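Local coordinates for sensory box/GGDEF domain protein (PDB 3LYX), which probably serves as the sensory PAS domain of a longer protein, passing a signal to its GGDEF output domain, at residues Trp32-Gly35 / Ser36-Leu39; Tyr40-Ser43 / Lys44-Ile48; Leu55-Pro58 / Gly59-Glu62; Glu67-Ser70 / Ala71-Gln75. All coordinates share one frame; numbering follows the deposited sequence.

Interaction 1 (Trp32-Gly35 / Ser36-Leu39); sequences WNKG and SETL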
loop_
_atom_site.group_PDB
_atom_site.type_symbol
_atom_site.label_atom_id
_atom_site.label_comp_id
_atom_site.label_asym_id
_atom_site.label_seq_id
_atom_site.Cartn_x
_atom_site.Cartn_y
_atom_site.Cartn_z
ATOM N N TRP B 32 -11.172 4.060 -3.251
ATOM C CA TRP B 32 -10.979 2.636 -3.497
ATOM C C TRP B 32 -9.801 2.525 -4.465
ATOM O O TRP B 32 -9.803 3.192 -5.498
ATOM C CB TRP B 32 -12.298 2.150 -4.131
ATOM C CG TRP B 32 -12.439 0.725 -4.556
ATOM C CD1 TRP B 32 -12.160 0.204 -5.786
ATOM C CD2 TRP B 32 -13.002 -0.341 -3.787
ATOM N NE1 TRP B 32 -12.523 -1.119 -5.835
ATOM C CE2 TRP B 32 -13.041 -1.481 -4.620
ATOM C CE3 TRP B 32 -13.479 -0.444 -2.473
ATOM C CZ2 TRP B 32 -13.538 -2.709 -4.184
ATOM C CZ3 TRP B 32 -13.974 -1.665 -2.037
ATOM C CH2 TRP B 32 -14.000 -2.782 -2.892
ATOM N N ASN B 33 -8.796 1.709 -4.142
ATOM C CA ASN B 33 -7.637 1.566 -5.032
ATOM C C ASN B 33 -7.728 0.275 -5.838
ATOM O O ASN B 33 -8.635 -0.534 -5.628
ATOM C CB ASN B 33 -6.326 1.595 -4.228
ATOM C CG ASN B 33 -6.147 0.366 -3.346
ATOM O OD1 ASN B 33 -7.113 -0.318 -3.011
ATOM N ND2 ASN B 33 -4.906 0.091 -2.953
ATOM N N LYS B 34 -6.787 0.080 -6.758
ATOM C CA LYS B 34 -6.773 -1.109 -7.608
ATOM C C LYS B 34 -6.721 -2.378 -6.778
ATOM O O LYS B 34 -7.344 -3.389 -7.124
ATOM C CB LYS B 34 -5.576 -1.073 -8.559
ATOM C CG LYS B 34 -5.491 0.181 -9.433
ATOM C CD LYS B 34 -6.694 0.323 -10.364
ATOM C CE LYS B 34 -6.591 1.600 -11.197
ATOM N NZ LYS B 34 -7.729 1.767 -12.154
ATOM N N GLY B 35 -5.965 -2.321 -5.682
ATOM C CA GLY B 35 -5.848 -3.467 -4.800
ATOM C C GLY B 35 -7.196 -3.982 -4.330
ATOM O O GLY B 35 -7.410 -5.189 -4.249
ATOM N N SER B 36 -8.112 -3.069 -4.018
ATOM C CA SER B 36 -9.435 -3.475 -3.557
ATOM C C SER B 36 -10.232 -4.089 -4.705
ATOM O O SER B 36 -11.019 -5.012 -4.500
ATOM C CB SER B 36 -10.180 -2.277 -2.964
ATOM O OG SER B 36 -9.542 -1.824 -1.778
ATOM N N GLU B 37 -10.027 -3.579 -5.915
ATOM C CA GLU B 37 -10.723 -4.130 -7.071
ATOM C C GLU B 37 -10.309 -5.589 -7.248
ATOM O O GLU B 37 -11.150 -6.456 -7.480
ATOM C CB GLU B 37 -10.396 -3.340 -8.340
ATOM C CG GLU B 37 -10.750 -4.101 -9.620
ATOM C CD GLU B 37 -10.853 -3.207 -10.842
ATOM O OE1 GLU B 37 -10.063 -2.251 -10.964
ATOM O OE2 GLU B 37 -11.725 -3.476 -11.692
ATOM N N THR B 38 -9.010 -5.851 -7.126
ATOM C CA THR B 38 -8.479 -7.205 -7.261
ATOM C C THR B 38 -9.002 -8.105 -6.154
ATOM O O THR B 38 -9.369 -9.253 -6.401
ATOM C CB THR B 38 -6.924 -7.230 -7.201
ATOM O OG1 THR B 38 -6.380 -6.489 -8.301
ATOM C CG2 THR B 38 -6.406 -8.662 -7.281
ATOM N N LEU B 39 -9.056 -7.586 -4.932
ATOM C CA LEU B 39 -9.514 -8.395 -3.808
ATOM C C LEU B 39 -11.014 -8.635 -3.728
ATOM O O LEU B 39 -11.456 -9.774 -3.573
ATOM C CB LEU B 39 -9.053 -7.773 -2.491
ATOM C CG LEU B 39 -9.493 -8.466 -1.201
ATOM C CD1 LEU B 39 -8.845 -9.851 -1.086
ATOM C CD2 LEU B 39 -9.089 -7.599 -0.033
#

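Interaction 2 (Tyr40-Ser43 / Lys44-Ile48); sequences YGYS and KEQAI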
loop_
_atom_site.group_PDB
_atom_site.type_symbol
_atom_site.label_atom_id
_atom_site.label_comp_id
_atom_site.label_asym_id
_atom_site.label_seq_id
_atom_site.Cartn_x
_atom_site.Cartn_y
_atom_site.Cartn_z
ATOM N N TYR B 40 -11.789 -7.558 -3.832
ATOM C CA TYR B 40 -13.238 -7.638 -3.706
ATOM C C TYR B 40 -14.006 -7.889 -4.998
ATOM O O TYR B 40 -15.135 -8.401 -4.962
ATOM C CB TYR B 40 -13.758 -6.360 -3.042
ATOM C CG TYR B 40 -13.258 -6.162 -1.624
ATOM C CD1 TYR B 40 -13.691 -6.989 -0.591
ATOM C CD2 TYR B 40 -12.333 -5.153 -1.320
ATOM C CE1 TYR B 40 -13.207 -6.819 0.725
ATOM C CE2 TYR B 40 -11.851 -4.973 -0.024
ATOM C CZ TYR B 40 -12.292 -5.812 0.992
ATOM O OH TYR B 40 -11.819 -5.644 2.276
ATOM N N GLY B 41 -13.412 -7.518 -6.131
ATOM C CA GLY B 41 -14.065 -7.737 -7.410
ATOM C C GLY B 41 -14.695 -6.515 -8.050
ATOM O O GLY B 41 -14.932 -6.511 -9.253
ATOM N N TYR B 42 -14.962 -5.479 -7.259
ATOM C CA TYR B 42 -15.587 -4.248 -7.756
ATOM C C TYR B 42 -14.559 -3.212 -8.202
ATOM O O TYR B 42 -13.487 -3.109 -7.607
ATOM C CB TYR B 42 -16.431 -3.604 -6.660
ATOM C CG TYR B 42 -17.477 -4.495 -6.035
ATOM C CD1 TYR B 42 -18.759 -4.597 -6.590
ATOM C CD2 TYR B 42 -17.206 -5.196 -4.858
ATOM C CE1 TYR B 42 -19.745 -5.367 -5.980
ATOM C CE2 TYR B 42 -18.180 -5.968 -4.244
ATOM C CZ TYR B 42 -19.449 -6.046 -4.809
ATOM O OH TYR B 42 -20.426 -6.777 -4.185
ATOM N N SER B 43 -14.899 -2.442 -9.237
ATOM C CA SER B 43 -14.018 -1.387 -9.748
ATOM C C SER B 43 -14.385 -0.105 -8.992
ATOM O O SER B 43 -15.391 -0.084 -8.289
ATOM C CB SER B 43 -14.233 -1.188 -11.257
ATOM O OG SER B 43 -15.554 -0.745 -11.550
ATOM N N LYS B 44 -13.591 0.953 -9.133
ATOM C CA LYS B 44 -13.873 2.210 -8.436
ATOM C C LYS B 44 -15.295 2.715 -8.695
ATOM O O LYS B 44 -15.977 3.174 -7.776
ATOM C CB LYS B 44 -12.874 3.305 -8.839
ATOM C CG LYS B 44 -11.410 2.966 -8.602
ATOM C CD LYS B 44 -10.533 4.220 -8.683
ATOM C CE LYS B 44 -9.046 3.912 -8.445
ATOM N NZ LYS B 44 -8.455 3.145 -9.580
ATOM N N GLU B 45 -15.737 2.624 -9.950
ATOM C CA GLU B 45 -17.078 3.070 -10.327
ATOM C C GLU B 45 -18.166 2.306 -9.585
ATOM O O GLU B 45 -19.220 2.855 -9.283
ATOM C CB GLU B 45 -17.312 2.885 -11.831
ATOM C CG GLU B 45 -16.439 3.725 -12.743
ATOM C CD GLU B 45 -15.009 3.241 -12.777
ATOM O OE1 GLU B 45 -14.805 2.011 -12.866
ATOM O OE2 GLU B 45 -14.093 4.089 -12.725
ATOM N N GLN B 46 -17.913 1.036 -9.295
ATOM C CA GLN B 46 -18.891 0.209 -8.603
ATOM C C GLN B 46 -18.801 0.257 -7.084
ATOM O O GLN B 46 -19.737 -0.152 -6.396
ATOM C CB GLN B 46 -18.748 -1.245 -9.035
ATOM C CG GLN B 46 -18.928 -1.492 -10.513
ATOM C CD GLN B 46 -18.625 -2.927 -10.871
ATOM O OE1 GLN B 46 -17.572 -3.457 -10.507
ATOM N NE2 GLN B 46 -19.543 -3.569 -11.588
ATOM N N ALA B 47 -17.685 0.753 -6.562
ATOM C CA ALA B 47 -17.486 0.812 -5.113
ATOM C C ALA B 47 -17.745 2.166 -4.449
ATOM O O ALA B 47 -18.429 2.239 -3.426
ATOM C CB ALA B 47 -16.074 0.337 -4.775
ATOM N N ILE B 48 -17.200 3.232 -5.020
ATOM C CA ILE B 48 -17.357 4.562 -4.441
ATOM C C ILE B 48 -18.812 4.992 -4.297
ATOM O O ILE B 48 -19.584 4.911 -5.245
ATOM C CB ILE B 48 -16.592 5.611 -5.268
ATOM C CG1 ILE B 48 -15.090 5.285 -5.248
ATOM C CG2 ILE B 48 -16.821 6.997 -4.689
ATOM C CD1 ILE B 48 -14.263 6.160 -6.154
HETATM O O HOH W 1 -15.818 -4.735 -11.952
#

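Interaction 3 (Leu55-Pro58 / Gly59-Glu62); sequences LHVP and GDTE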
loop_
_atom_site.group_PDB
_atom_site.type_symbol
_atom_site.label_atom_id
_atom_site.label_comp_id
_atom_site.label_asym_id
_atom_site.label_seq_id
_atom_site.Cartn_x
_atom_site.Cartn_y
_atom_site.Cartn_z
ATOM N N LEU B 55 -19.559 -5.344 1.380
ATOM C CA LEU B 55 -18.399 -6.248 1.310
ATOM C C LEU B 55 -18.420 -7.331 2.399
ATOM O O LEU B 55 -17.591 -8.249 2.397
ATOM C CB LEU B 55 -17.093 -5.456 1.435
ATOM C CG LEU B 55 -16.859 -4.290 0.473
ATOM C CD1 LEU B 55 -15.568 -3.591 0.855
ATOM C CD2 LEU B 55 -16.804 -4.790 -0.974
ATOM N N HIS B 56 -19.364 -7.209 3.328
ATOM C CA HIS B 56 -19.517 -8.165 4.423
ATOM C C HIS B 56 -20.481 -9.272 4.034
ATOM O O HIS B 56 -21.285 -9.128 3.103
ATOM C CB HIS B 56 -20.107 -7.484 5.661
ATOM C CG HIS B 56 -19.241 -6.415 6.247
ATOM N ND1 HIS B 56 -19.744 -5.422 7.058
ATOM C CD2 HIS B 56 -17.909 -6.196 6.159
ATOM C CE1 HIS B 56 -18.758 -4.632 7.443
ATOM N NE2 HIS B 56 -17.634 -5.080 6.911
ATOM N N VAL B 57 -20.401 -10.382 4.758
ATOM C CA VAL B 57 -21.319 -11.483 4.543
ATOM C C VAL B 57 -22.494 -11.036 5.407
ATOM O O VAL B 57 -22.330 -10.785 6.601
ATOM C CB VAL B 57 -20.748 -12.803 5.070
ATOM C CG1 VAL B 57 -21.746 -13.933 4.841
ATOM C CG2 VAL B 57 -19.437 -13.097 4.368
ATOM N N PRO B 58 -23.691 -10.917 4.812
ATOM C CA PRO B 58 -24.904 -10.483 5.514
ATOM C C PRO B 58 -24.933 -10.605 7.035
ATOM O O PRO B 58 -25.214 -9.630 7.732
ATOM C CB PRO B 58 -25.990 -11.301 4.831
ATOM C CG PRO B 58 -25.537 -11.244 3.402
ATOM C CD PRO B 58 -24.040 -11.523 3.514
ATOM N N GLY B 59 -24.632 -11.787 7.555
ATOM C CA GLY B 59 -24.665 -11.968 8.997
ATOM C C GLY B 59 -23.664 -11.183 9.834
ATOM O O GLY B 59 -24.014 -10.655 10.896
ATOM N N ASP B 60 -22.427 -11.091 9.348
ATOM C CA ASP B 60 -21.341 -10.427 10.067
ATOM C C ASP B 60 -21.389 -8.920 10.324
ATOM O O ASP B 60 -20.857 -8.450 11.330
ATOM C CB ASP B 60 -20.010 -10.737 9.375
ATOM C CG ASP B 60 -19.826 -12.217 9.089
ATOM O OD1 ASP B 60 -20.485 -13.043 9.757
ATOM O OD2 ASP B 60 -19.012 -12.558 8.201
ATOM N N THR B 61 -22.014 -8.164 9.428
ATOM C CA THR B 61 -22.046 -6.709 9.535
ATOM C C THR B 61 -22.170 -6.048 10.896
ATOM O O THR B 61 -21.252 -5.346 11.333
ATOM C CB THR B 61 -23.127 -6.108 8.622
ATOM O OG1 THR B 61 -22.835 -6.450 7.263
ATOM C CG2 THR B 61 -23.152 -4.583 8.755
ATOM N N GLU B 62 -23.295 -6.245 11.570
ATOM C CA GLU B 62 -23.487 -5.610 12.868
ATOM C C GLU B 62 -22.385 -5.932 13.873
ATOM O O GLU B 62 -21.944 -5.052 14.618
ATOM C CB GLU B 62 -24.868 -5.970 13.428
ATOM C CG GLU B 62 -26.018 -5.387 12.596
ATOM C CD GLU B 62 -27.380 -5.523 13.261
ATOM O OE1 GLU B 62 -27.803 -6.666 13.541
ATOM O OE2 GLU B 62 -28.029 -4.482 13.502
HETATM O O HOH W 2 -18.413 -10.475 6.668
#

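Interaction 4 (Glu67-Ser70 / Ala71-Gln75); sequences EVIS and AVENQ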
loop_
_atom_site.group_PDB
_atom_site.type_symbol
_atom_site.label_atom_id
_atom_site.label_comp_id
_atom_site.label_asym_id
_atom_site.label_seq_id
_atom_site.Cartn_x
_atom_site.Cartn_y
_atom_site.Cartn_z
ATOM N N GLU B 67 -17.377 -4.101 16.798
ATOM C CA GLU B 67 -16.018 -4.364 17.252
ATOM C C GLU B 67 -15.066 -3.267 16.758
ATOM O O GLU B 67 -14.161 -2.846 17.484
ATOM C CB GLU B 67 -15.558 -5.739 16.753
ATOM C CG GLU B 67 -16.376 -6.923 17.293
ATOM C CD GLU B 67 -16.337 -7.035 18.817
ATOM O OE1 GLU B 67 -15.231 -6.991 19.390
ATOM O OE2 GLU B 67 -17.410 -7.172 19.443
ATOM N N VAL B 68 -15.283 -2.799 15.531
ATOM C CA VAL B 68 -14.450 -1.743 14.956
ATOM C C VAL B 68 -14.550 -0.472 15.793
ATOM O O VAL B 68 -13.537 0.064 16.256
ATOM C CB VAL B 68 -14.874 -1.417 13.501
ATOM C CG1 VAL B 68 -14.052 -0.248 12.964
ATOM C CG2 VAL B 68 -14.680 -2.636 12.621
ATOM N N ILE B 69 -15.781 -0.000 15.983
ATOM C CA ILE B 69 -16.034 1.199 16.775
ATOM C C ILE B 69 -15.446 1.019 18.170
ATOM O O ILE B 69 -14.734 1.892 18.684
ATOM C CB ILE B 69 -17.563 1.474 16.901
ATOM C CG1 ILE B 69 -18.087 2.140 15.628
ATOM C CG2 ILE B 69 -17.843 2.373 18.106
ATOM C CD1 ILE B 69 -17.872 1.339 14.367
ATOM N N SER B 70 -15.745 -0.124 18.778
ATOM C CA SER B 70 -15.258 -0.424 20.114
ATOM C C SER B 70 -13.736 -0.388 20.180
ATOM O O SER B 70 -13.156 0.200 21.097
ATOM C CB SER B 70 -15.759 -1.801 20.555
ATOM O OG SER B 70 -15.400 -2.059 21.897
ATOM N N ALA B 71 -13.089 -1.026 19.210
ATOM C CA ALA B 71 -11.631 -1.068 19.166
ATOM C C ALA B 71 -11.033 0.329 18.975
ATOM O O ALA B 71 -10.075 0.702 19.652
ATOM C CB ALA B 71 -11.172 -1.997 18.045
ATOM N N VAL B 72 -11.602 1.098 18.054
ATOM C CA VAL B 72 -11.123 2.451 17.779
ATOM C C VAL B 72 -11.254 3.364 19.005
ATOM O O VAL B 72 -10.337 4.129 19.312
ATOM C CB VAL B 72 -11.878 3.059 16.568
ATOM C CG1 VAL B 72 -11.528 4.532 16.400
ATOM C CG2 VAL B 72 -11.503 2.292 15.300
ATOM N N GLU B 73 -12.380 3.272 19.712
ATOM C CA GLU B 73 -12.599 4.090 20.906
ATOM C C GLU B 73 -11.575 3.780 21.999
ATOM O O GLU B 73 -11.161 4.670 22.735
ATOM C CB GLU B 73 -13.993 3.851 21.494
ATOM C CG GLU B 73 -15.176 4.173 20.599
ATOM C CD GLU B 73 -16.502 3.977 21.332
ATOM O OE1 GLU B 73 -16.691 2.904 21.946
ATOM O OE2 GLU B 73 -17.354 4.893 21.297
ATOM N N ASN B 74 -11.182 2.515 22.106
ATOM C CA ASN B 74 -10.227 2.086 23.123
ATOM C C ASN B 74 -8.766 2.234 22.729
ATOM O O ASN B 74 -7.987 2.860 23.446
ATOM C CB ASN B 74 -10.469 0.621 23.496
ATOM C CG ASN B 74 -11.746 0.414 24.285
ATOM O OD1 ASN B 74 -12.195 -0.719 24.461
ATOM N ND2 ASN B 74 -12.332 1.500 24.775
ATOM N N GLN B 75 -8.391 1.639 21.600
ATOM C CA GLN B 75 -7.005 1.686 21.139
ATOM C C GLN B 75 -6.742 2.659 19.994
ATOM O O GLN B 75 -5.585 2.942 19.676
ATOM C CB GLN B 75 -6.540 0.289 20.713
ATOM C CG GLN B 75 -6.501 -0.736 21.831
ATOM C CD GLN B 75 -5.582 -0.324 22.964
ATOM O OE1 GLN B 75 -4.387 -0.098 22.761
ATOM N NE2 GLN B 75 -6.137 -0.224 24.170
#

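Interaction 1 (Trp32-Gly35 / Ser36-Leu39)
The indole of W32 lies over the side chain of S36. CB of S36 stands 3.4 Å from the centroid of the six-membered ring of W32, only 13° off the ring normal. This is a CH-pi contact on the ring face. CG of W32 is anti to the backbone N (chi1 178°), and this places the ring over the first helical turn. NE1 of W32 also comes near the backbone of E37, but its hydrogen bond goes to O of Y42.

N33 is the N-cap of helix 34-40. Its OD1 accepts from the backbone N of S36 at 3.1 Å. The donor stands well above the plane of the amide carbonyl, so no lone pair points straight at it. A second, weak bond runs from N of S36 to the backbone O of N33. OD1 of N33 also accepts from N of I20, and ND2 donates to O of D18 and O of F13. Bonds at both ends of the amide fix its rotation in a buried setting. OG of S36 lies 3.1 Å from OD1 of N33 and is hydrogen-bonded to O of I20.

Regular helix bonds follow. N of T38 meets O of K34 at 3.0 Å, and N of L39 meets O of G35 at the same length.

The contact joins the end of strand 29-32 to the first short helix of the PAS fold. W32 and S36 pack on V21 of strand 19-24, and W32 also touches A47 of helix 44-47. L39 reaches A19 and strand 108-117.

Interaction 2 (Tyr40-Ser43 / Lys44-Ile48)
Y42 and Q46 cross at about a right angle, with ring and amide planes 70° apart. CB of Q46 comes to the edge of the Y42 ring, near its plane, 4.1 Å from CD1 of Y42. Beyond CB the Q46 chain runs on past S43. CG of Q46 is anti to its carbonyl carbon (chi1 -59°), and the extended chain carries the amide back to the start of helix 44-47.

There OE1 of Q46 accepts from the backbone N of S43 at 3.1 Å. The bond is nearly straight, at 165°, and lies in the carbonyl plane on a lone pair. S43 is the N-cap and Q46 the third helical residue, so this bond is the N3-side half of a capping box. A water donates to the same OE1 of Q46 at 2.6 Å and, weakly, to O of G41.

OG of S43 turns to E45 rather than supplying the reciprocal half. It donates to OE1 of E45 at 3.1 Å, on the anti side of the carboxylate and somewhat out of its plane. G41, just after helix 34-40, leaves helical angles with a positive phi, and a side chain there would jam against the carbonyl before it.

A leucine in place of Q46 would probably leave N of S43 without this acceptor and the bridging water without its stronger mate.

The chemistry is mostly polar and gathered at one helix end. Two side-chain oxygens serve S43, one at its backbone N and one at its hydroxyl. The carboxylate of E45 near the helix N-terminus is probably favoured by the helix dipole.

Interaction 3 (Leu55-Pro58 / Gly59-Glu62)
V57 and D60 close a turn that leads into helix 61-75, the long helix of the PAS fold. The turn is held by a backbone bond from N of D60 to O of V57, 2.8 Å long. P58 and G59 fill its two middle positions.

Of the bonds made by side chains, one crosses from H56 to T61. These two side chains meet at about a right angle. OG1 of T61 lies in the plane of the H56 ring, at its edge, 3.3 Å from ND1 of H56. Either atom could be the donor. The bond is long.

A water adds a second link. It accepts from N of V57 at 2.8 Å and donates to OD2 of D60 at 2.7 Å. The carboxylate is therefore used at both oxygens, because OD1 of D60 forms a salt bridge with R83 of strand 78-85. With an alanine in place of D60, R83 would probably lose this counter-charge and the water the carboxylate it donates to.

Among the van der Waals touches, V57 and D60 lie side by side and point the same way. OD2 of D60 comes within 3.6 Å of CB of V57. V57 also rests on R83, and P58 on L85, so the turn sits against strand 78-85, at the edge of this chain's sheet. T61 touches N53 in the loop before it. This is a surface contact; H56, D60 and T61 are partly exposed.

T61 holds its hydroxyl beside the backbone N (chi1 -61°), which turns OG1 toward H56 and also sets it 3.3 Å from CB of H56.

Interaction 4 (Glu67-Ser70 / Ala71-Gln75)
The backbone N of A71 donates to O of E67 at 2.7 Å, with an N-H...O angle of 157°. It is one of four successive i to i+4 bonds in this part of helix 61-75. N of V72 meets O of V68 at 2.8 Å, nearly along the C=O axis. N of E73 meets O of I69 in much the same way at 2.9 Å. The last of the four, from N of N74 to O of S70, is longer at 3.2 Å and more bent. This is regular alpha-helical bonding in the long helix of the PAS fold, which packs along the sheet.

The side chains add van der Waals contacts one turn apart. I69 and E73 cross obliquely. CG2 of I69 comes 3.8 Å from CD of E73, so the methyl group meets the carboxylate carbon. CG of E73 also passes close to O of I69.

V68 and V72 share a different face of the helix. CG1 of V68 and CG2 of V72 are 4.3 Å apart, a loose apolar contact. CG2 of V72 is anti to its carbonyl carbon, and this brings it close to O of V68, 3.2 Å away. CB of A71 also lies close to O of E67.

I69, E73 and N74 lie on the exposed part of the helix. The other side faces the sheet. E67, V68 and A71 touch W78 of strand 78-85. Further across, V68 rests on C98 and V72 on P100, both in strand 91-102.

In the fold
Interactions 1 and 2 follow each other on the short helices. The two touch directly, through the indole of W32. Both are partly buried and have polar side chains at a helix start: an asparagine N-cap in the first, and in the second a serine N-cap whose backbone N is met by a glutamine and whose hydroxyl is met by a glutamate. Interactions 3 and 4 are surface contacts that share helix 61-75. Interaction 3 leads into it through polar side chains and a water, while interaction 4 is mostly regular helix backbone bonding. L55 brings 55-58 against W32, Y40 and Y42. Interaction 4 lies across the chain's centre from interactions 1 and 2.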